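Local coordinates for protein IRMA (Escherichia coli CFT073, PDB 5EK5) that is a secreted virulence protein of fibronectin fold that mimics interleukin receptors and may therefore bind their cytokine ligands, at the interface of chains A and B. Residues are numbered along the deposited sequence; one frame, centred on the assembly and turned at random. Chains: chain A/B, IRMA.

Contact 1: the interface of chains A and B. Residues chain A 119-121; chain B 13, 26, 28, 87-90.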
ATOM      1  N   LEU A 119       4.213   3.382   8.114  1.00 34.28           N
ATOM      2  CA  LEU A 119       3.665   4.414   8.978  1.00 35.20           C
ATOM      3  C   LEU A 119       2.200   4.589   8.633  1.00 30.75           C
ATOM      4  O   LEU A 119       1.828   4.567   7.464  1.00 34.20           O
ATOM      5  CB  LEU A 119       4.399   5.746   8.810  1.00 40.26           C
ATOM      6  CG  LEU A 119       5.884   5.848   9.148  1.00 46.26           C
ATOM      7  CD1 LEU A 119       6.338   7.283   8.962  1.00 48.59           C
ATOM      8  CD2 LEU A 119       6.151   5.378  10.569  1.00 49.91           C
ATOM      9  N   LEU A 120       1.370   4.755   9.650  1.00 31.30           N
ATOM     10  CA  LEU A 120      -0.024   5.079   9.428  1.00 32.46           C
ATOM     11  C   LEU A 120      -0.140   6.573   9.134  1.00 36.78           C
ATOM     12  O   LEU A 120       0.588   7.384   9.709  1.00 40.53           O
ATOM     13  CB  LEU A 120      -0.861   4.685  10.644  1.00 41.16           C
ATOM     14  CG  LEU A 120      -2.378   4.644  10.484  1.00 48.99           C
ATOM     15  CD1 LEU A 120      -2.947   3.455  11.239  1.00 45.32           C
ATOM     16  CD2 LEU A 120      -3.001   5.937  10.974  1.00 55.98           C
ATOM     17  N   ILE A 121      -1.034   6.930   8.218  1.00 34.79           N
ATOM     18  CA  ILE A 121      -1.226   8.326   7.840  1.00 37.84           C
ATOM     19  C   ILE A 121      -2.653   8.779   8.110  1.00 40.58           C
ATOM     20  O   ILE A 121      -3.603   8.136   7.663  1.00 40.07           O
ATOM     21  CB  ILE A 121      -0.922   8.564   6.351  1.00 39.99           C
ATOM     22  CG1 ILE A 121       0.478   8.075   5.992  1.00 41.69           C
ATOM     23  CG2 ILE A 121      -1.086  10.038   5.995  1.00 40.89           C
ATOM     24  CD1 ILE A 121       0.756   8.141   4.511  1.00 46.56           C
TER
ATOM     25  N   ASN B  13       2.802   5.258   3.045  1.00 31.30           N
ATOM     26  CA  ASN B  13       4.213   5.079   3.327  1.00 30.58           C
ATOM     27  C   ASN B  13       4.685   3.742   2.772  1.00 31.31           C
ATOM     28  O   ASN B  13       4.109   2.697   3.078  1.00 32.13           O
ATOM     29  CB  ASN B  13       4.465   5.163   4.831  1.00 30.53           C
ATOM     30  CG  ASN B  13       5.853   4.716   5.213  1.00 31.14           C
ATOM     31  OD1 ASN B  13       6.020   3.792   6.010  1.00 35.32           O
ATOM     32  ND2 ASN B  13       6.862   5.373   4.657  1.00 30.70           N
ATOM     33  N   TYR B  26      11.524   8.561   5.464  1.00 32.52           N
ATOM     34  CA  TYR B  26      10.271   7.871   5.206  1.00 32.88           C
ATOM     35  C   TYR B  26       9.770   8.203   3.810  1.00 35.11           C
ATOM     36  O   TYR B  26       9.521   9.363   3.484  1.00 30.99           O
ATOM     37  CB  TYR B  26       9.228   8.230   6.266  1.00 35.05           C
ATOM     38  CG  TYR B  26       9.723   7.996   7.678  1.00 38.70           C
ATOM     39  CD1 TYR B  26       9.667   6.733   8.255  1.00 40.20           C
ATOM     40  CD2 TYR B  26      10.251   9.037   8.431  1.00 44.90           C
ATOM     41  CE1 TYR B  26      10.120   6.511   9.540  1.00 43.81           C
ATOM     42  CE2 TYR B  26      10.709   8.825   9.719  1.00 47.68           C
ATOM     43  CZ  TYR B  26      10.640   7.560  10.268  1.00 45.62           C
ATOM     44  OH  TYR B  26      11.093   7.343  11.547  1.00 52.75           O
ATOM     45  N   PHE B  28       7.137   8.236   0.799  1.00 34.40           N
ATOM     46  CA  PHE B  28       5.706   8.212   0.558  1.00 39.13           C
ATOM     47  C   PHE B  28       5.449   8.186  -0.942  1.00 41.17           C
ATOM     48  O   PHE B  28       6.051   8.944  -1.711  1.00 38.59           O
ATOM     49  CB  PHE B  28       5.024   9.420   1.204  1.00 40.76           C
ATOM     50  CG  PHE B  28       5.094   9.424   2.708  1.00 36.70           C
ATOM     51  CD1 PHE B  28       6.216   9.900   3.364  1.00 31.76           C
ATOM     52  CD2 PHE B  28       4.037   8.939   3.463  1.00 34.51           C
ATOM     53  CE1 PHE B  28       6.282   9.898   4.744  1.00 32.60           C
ATOM     54  CE2 PHE B  28       4.098   8.936   4.845  1.00 32.61           C
ATOM     55  CZ  PHE B  28       5.222   9.416   5.485  1.00 31.38           C
ATOM     56  N   VAL B  87       8.630   6.654  15.731  1.00 39.31           N
ATOM     57  CA  VAL B  87       7.511   7.096  14.900  1.00 37.92           C
ATOM     58  C   VAL B  87       6.568   5.964  14.503  1.00 43.31           C
ATOM     59  O   VAL B  87       6.986   4.982  13.885  1.00 55.18           O
ATOM     60  CB  VAL B  87       8.007   7.776  13.614  1.00 33.39           C
ATOM     61  CG1 VAL B  87       6.839   8.369  12.830  1.00 32.66           C
ATOM     62  CG2 VAL B  87       9.076   8.811  13.932  1.00 38.23           C
ATOM     63  N   ALA B  88       5.290   6.120  14.833  1.00 37.76           N
ATOM     64  CA  ALA B  88       4.287   5.112  14.496  1.00 40.49           C
ATOM     65  C   ALA B  88       3.289   5.625  13.459  1.00 41.12           C
ATOM     66  O   ALA B  88       2.857   4.877  12.579  1.00 40.40           O
ATOM     67  CB  ALA B  88       3.553   4.656  15.755  1.00 40.24           C
ATOM     68  N   THR B  89       2.912   6.896  13.570  1.00 40.27           N
ATOM     69  CA  THR B  89       1.953   7.492  12.641  1.00 41.77           C
ATOM     70  C   THR B  89       2.375   8.901  12.240  1.00 40.50           C
ATOM     71  O   THR B  89       3.198   9.531  12.906  1.00 39.69           O
ATOM     72  CB  THR B  89       0.511   7.559  13.225  1.00 38.30           C
ATOM     73  OG1 THR B  89       0.435   8.598  14.210  1.00 41.01           O
ATOM     74  CG2 THR B  89       0.094   6.232  13.855  1.00 37.87           C
ATOM     75  N   THR B  90       1.803   9.386  11.140  1.00 40.96           N
ATOM     76  CA  THR B  90       1.998  10.765  10.706  1.00 45.48           C
ATOM     77  C   THR B  90       0.649  11.381  10.362  1.00 47.49           C
ATOM     78  O   THR B  90      -0.227  10.709   9.820  1.00 46.56           O
ATOM     79  CB  THR B  90       2.933  10.872   9.477  1.00 45.45           C
ATOM     80  OG1 THR B  90       2.391  10.119   8.383  1.00 40.77           O
ATOM     81  CG2 THR B  90       4.322  10.353   9.806  1.00 46.30           C
TER
HETATM   82  O   HOH W   1       0.952   4.361   4.841  1.00 22.39           O
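With CG anti to its carbonyl carbon (chi1 -62°) and an extended second torsion (-177°), A:Leu119 lays its CD1 methyl over the face of the B:Tyr26 ring, 3.4 Å from ring atom CD1. On the partner side, B:Asn13 has CG anti to its backbone N (chi1 169°), which carries the amide oxygen OD1 to the main chain of A:Leu119. A:Leu119 N donates to B:Asn13 OD1 at 2.8 Å; the bond is fairly straight at the hydrogen, but the donor is tilted from the carboxamide plane. Water 1 joins B:Asn13 N to A:Leu119 O, so B:Asn13 holds the leucine N directly through its side chain and the leucine O through water on its own backbone N. The forked leucine tip then parts its branches. A:Leu119 CD2 turns to the B:Val87 CG1 methyl, 3.8 Å away, and CD1 also touches the B:Thr90 CG2 methyl at a similar range.

Past the leucine the main chain takes over in a parallel bridge. A:Leu120 N donates to B:Ala88 O at 3.3 Å, and A:Leu120 O receives B:Thr90 N at 2.7 Å. A:Leu120 CB packs on the B:Thr89 CG2 methyl at 3.7 Å. A:Ile121 lies alongside B:Thr90 and runs antiparallel to the B:Phe28 side chain, its CD1 methyl 3.5 Å from ring atom CE2 and its CG1 level with the ring at its rim.

In the fold, the short terminal strand A:120-122 thus runs parallel to the start of strand B:89-99, while strands B:9-19 and B:23-31 supply the surface beneath A:Leu119, an apparent example of how exchanged tails can complete a partner's fibronectin-like domain.

Contact 2: the interface of chains A and B. Residues chain A 13, 26, 28, 88, 114, 118; chain B 114, 116, 118-120.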
ATOM      1  N   ASN A  13      -1.834  -5.663   1.297  1.00 26.00           N
ATOM      2  CA  ASN A  13      -3.118  -5.614   1.977  1.00 26.18           C
ATOM      3  C   ASN A  13      -3.583  -4.166   2.051  1.00 30.47           C
ATOM      4  O   ASN A  13      -2.847  -3.303   2.531  1.00 32.27           O
ATOM      5  CB  ASN A  13      -3.006  -6.234   3.370  1.00 29.95           C
ATOM      6  CG  ASN A  13      -4.215  -5.958   4.228  1.00 32.35           C
ATOM      7  OD1 ASN A  13      -4.102  -5.398   5.315  1.00 32.08           O
ATOM      8  ND2 ASN A  13      -5.388  -6.336   3.735  1.00 35.54           N
ATOM      9  N   TYR A  26     -10.277  -9.217   4.513  1.00 34.55           N
ATOM     10  CA  TYR A  26      -8.980  -8.604   4.250  1.00 34.21           C
ATOM     11  C   TYR A  26      -8.841  -8.378   2.753  1.00 30.65           C
ATOM     12  O   TYR A  26      -8.912  -9.321   1.965  1.00 26.14           O
ATOM     13  CB  TYR A  26      -7.846  -9.480   4.788  1.00 36.59           C
ATOM     14  CG  TYR A  26      -8.012  -9.807   6.253  1.00 44.99           C
ATOM     15  CD1 TYR A  26      -7.579  -8.923   7.232  1.00 50.52           C
ATOM     16  CD2 TYR A  26      -8.631 -10.983   6.657  1.00 45.09           C
ATOM     17  CE1 TYR A  26      -7.739  -9.209   8.574  1.00 56.23           C
ATOM     18  CE2 TYR A  26      -8.797 -11.279   7.996  1.00 52.04           C
ATOM     19  CZ  TYR A  26      -8.349 -10.387   8.951  1.00 58.14           C
ATOM     20  OH  TYR A  26      -8.513 -10.675  10.287  1.00 64.07           O
ATOM     21  N   PHE A  28      -6.936  -7.359  -0.679  1.00 28.18           N
ATOM     22  CA  PHE A  28      -5.604  -7.366  -1.265  1.00 26.63           C
ATOM     23  C   PHE A  28      -5.599  -6.761  -2.666  1.00 28.67           C
ATOM     24  O   PHE A  28      -6.462  -7.065  -3.502  1.00 27.11           O
ATOM     25  CB  PHE A  28      -5.057  -8.784  -1.315  1.00 23.48           C
ATOM     26  CG  PHE A  28      -4.810  -9.381   0.037  1.00 23.29           C
ATOM     27  CD1 PHE A  28      -5.840  -9.950   0.766  1.00 24.34           C
ATOM     28  CD2 PHE A  28      -3.550  -9.331   0.598  1.00 23.99           C
ATOM     29  CE1 PHE A  28      -5.611 -10.490   2.014  1.00 28.29           C
ATOM     30  CE2 PHE A  28      -3.312  -9.861   1.845  1.00 28.92           C
ATOM     31  CZ  PHE A  28      -4.346 -10.446   2.559  1.00 27.31           C
ATOM     32  N   ALA A  88      -1.322 -10.398  12.430  1.00 47.78           N
ATOM     33  CA  ALA A  88      -0.404  -9.294  12.192  1.00 46.47           C
ATOM     34  C   ALA A  88       0.176  -9.391  10.793  1.00 42.82           C
ATOM     35  O   ALA A  88       0.349  -8.392  10.098  1.00 41.77           O
ATOM     36  CB  ALA A  88       0.710  -9.292  13.236  1.00 42.48           C
ATOM     37  N   GLN A 114       4.280  -6.971   0.037  1.00 32.61           N
ATOM     38  CA  GLN A 114       4.615  -5.887   0.954  1.00 33.18           C
ATOM     39  C   GLN A 114       5.068  -6.460   2.291  1.00 33.00           C
ATOM     40  O   GLN A 114       4.261  -6.672   3.201  1.00 27.13           O
ATOM     41  CB  GLN A 114       3.435  -4.939   1.176  1.00 35.73           C
ATOM     42  CG  GLN A 114       3.853  -3.603   1.797  1.00 38.22           C
ATOM     43  CD  GLN A 114       2.678  -2.685   2.104  1.00 33.12           C
ATOM     44  OE1 GLN A 114       1.536  -3.133   2.217  1.00 32.70           O
ATOM     45  NE2 GLN A 114       2.957  -1.394   2.245  1.00 29.70           N
ATOM     46  N   PRO A 118       4.181  -0.204   7.334  1.00 33.22           N
ATOM     47  CA  PRO A 118       4.202   1.226   7.013  1.00 35.28           C
ATOM     48  C   PRO A 118       3.753   2.136   8.149  1.00 36.83           C
ATOM     49  O   PRO A 118       3.000   1.712   9.030  1.00 37.48           O
ATOM     50  CB  PRO A 118       3.220   1.324   5.847  1.00 32.81           C
ATOM     51  CG  PRO A 118       2.225   0.259   6.139  1.00 31.22           C
ATOM     52  CD  PRO A 118       2.978  -0.870   6.807  1.00 30.25           C
TER
ATOM     53  N   GLN B 114      -3.437   6.274   3.920  1.00 39.99           N
ATOM     54  CA  GLN B 114      -3.488   4.938   4.500  1.00 35.97           C
ATOM     55  C   GLN B 114      -3.585   5.026   6.020  1.00 35.56           C
ATOM     56  O   GLN B 114      -2.563   5.003   6.709  1.00 33.41           O
ATOM     57  CB  GLN B 114      -2.263   4.119   4.084  1.00 34.20           C
ATOM     58  CG  GLN B 114      -2.447   2.631   4.308  1.00 38.66           C
ATOM     59  CD  GLN B 114      -1.246   1.791   3.923  1.00 40.08           C
ATOM     60  OE1 GLN B 114      -0.115   2.272   3.879  1.00 34.67           O
ATOM     61  NE2 GLN B 114      -1.497   0.523   3.612  1.00 41.82           N
ATOM     62  N   TYR B 116      -4.656   2.885   8.275  1.00 36.56           N
ATOM     63  CA  TYR B 116      -4.906   1.550   8.796  1.00 41.99           C
ATOM     64  C   TYR B 116      -3.592   0.796   8.810  1.00 38.00           C
ATOM     65  O   TYR B 116      -2.750   1.014   7.942  1.00 39.06           O
ATOM     66  CB  TYR B 116      -5.951   0.807   7.960  1.00 49.44           C
ATOM     67  CG  TYR B 116      -5.582   0.722   6.503  1.00 48.07           C
ATOM     68  CD1 TYR B 116      -4.768  -0.302   6.030  1.00 42.41           C
ATOM     69  CD2 TYR B 116      -6.031   1.676   5.602  1.00 51.87           C
ATOM     70  CE1 TYR B 116      -4.418  -0.373   4.705  1.00 50.15           C
ATOM     71  CE2 TYR B 116      -5.693   1.611   4.272  1.00 54.11           C
ATOM     72  CZ  TYR B 116      -4.878   0.591   3.831  1.00 55.71           C
ATOM     73  OH  TYR B 116      -4.540   0.523   2.497  1.00 54.56           O
ATOM     74  N   PRO B 118      -1.834  -2.267   7.810  1.00 29.02           N
ATOM     75  CA  PRO B 118      -2.085  -3.387   6.906  1.00 34.54           C
ATOM     76  C   PRO B 118      -1.353  -4.634   7.367  1.00 37.35           C
ATOM     77  O   PRO B 118      -0.359  -4.536   8.086  1.00 37.74           O
ATOM     78  CB  PRO B 118      -1.529  -2.891   5.576  1.00 31.35           C
ATOM     79  CG  PRO B 118      -0.403  -2.024   5.974  1.00 33.45           C
ATOM     80  CD  PRO B 118      -0.799  -1.366   7.282  1.00 29.81           C
ATOM     81  N   LEU B 119      -1.854  -5.793   6.960  1.00 32.41           N
ATOM     82  CA  LEU B 119      -1.136  -7.035   7.165  1.00 32.67           C
ATOM     83  C   LEU B 119       0.184  -6.999   6.419  1.00 35.33           C
ATOM     84  O   LEU B 119       0.252  -6.550   5.275  1.00 37.69           O
ATOM     85  CB  LEU B 119      -1.975  -8.224   6.695  1.00 35.19           C
ATOM     86  CG  LEU B 119      -3.308  -8.434   7.415  1.00 42.09           C
ATOM     87  CD1 LEU B 119      -3.998  -9.685   6.899  1.00 43.94           C
ATOM     88  CD2 LEU B 119      -3.094  -8.510   8.920  1.00 46.20           C
ATOM     89  N   LEU B 120       1.237  -7.476   7.065  1.00 34.71           N
ATOM     90  CA  LEU B 120       2.501  -7.641   6.378  1.00 33.18           C
ATOM     91  C   LEU B 120       2.408  -8.938   5.583  1.00 31.36           C
ATOM     92  O   LEU B 120       1.818  -9.915   6.045  1.00 33.99           O
ATOM     93  CB  LEU B 120       3.667  -7.663   7.367  1.00 38.42           C
ATOM     94  CG  LEU B 120       5.065  -7.526   6.766  1.00 45.38           C
ATOM     95  CD1 LEU B 120       5.935  -6.638   7.638  1.00 50.66           C
ATOM     96  CD2 LEU B 120       5.698  -8.897   6.616  1.00 43.01           C
TER
HETATM   97  O   HOH W   2       0.305  -5.255   2.926  1.00 22.95           O
HETATM   98  O   HOH W   3      -0.638  -1.563   1.939  1.00 24.91           O
HETATM   99  O   HOH W   4       1.539   1.182   2.399  1.00 33.63           O
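A:Pro118 and B:Pro118 meet tip to tip across the two-fold axis, CG to CG at 3.5 Å, a close fit for two carbons. Here each ring presses against its own symmetry copy, a compact apolar point between the crossing tails. B:Pro118 also lies against A:Asn13, its CB 3.3 Å from the asparagine backbone O and its CA near the side-chain OD1. That OD1 accepts a hydrogen bond from B:Leu119 N, and it gets there because A:Asn13 CG is anti to the backbone N (chi1 168°). Beyond it, B:Leu119 crosses A:Tyr26 at about a right angle, its CD1 methyl 3.7 Å from ring atom CD1, and B:Leu120 N donates to A:Ala88 O.

The other side is looser and is filled by water. Water 2 ties A:Asn13 N and B:Leu119 O to the side-chain OE1 of A:Gln114, which lies 2.6 Å from the water. Water 3 is a second junction, meeting A:Gln114 OE1 at 2.7 Å, A:Asn13 O, and, through a bent and so probably weaker contact, the side-chain NE2 of B:Gln114 at 2.8 Å. Water 4 closes the circuit from A:Gln114 NE2, at 2.9 Å, to B:Gln114 OE1. The two glutamines are therefore bridged by waters 3 and 4, each using both ends of its amide. B:Gln114 reaches this network by an extended chain (chi1 -163°, then -179°), with its CG resting over the rim of one face of the B:Tyr116 ring, which supports it from within its own chain.

Such intertwining suggests a stable dimer, although the pairing is that of the deposited assembly. For the protein, the site appears to hold the two crossing tails together at the axis, proline against proline, with asparagine and bridging waters matching the polar groups.

Contact 1 and contact 2 belong to one two-fold interface, and the centres of their C-alpha atoms lie about 13 Å apart. They draw on the same parts of the protein with the chains exchanged: strands 9-19 and 23-31 and the stretch around residue 88 receive, while the segment from residue 118 onward is given. Contact 1 shows that segment joining the partner's sheet; contact 2 adds the crossing point where both segments pass. The continuous run from A:Pro118 to A:Leu119 connects the two. Such reciprocal exchange of C-terminal strands is consistent with a strand-swapped dimer, in which each fibronectin-like domain is completed by its partner.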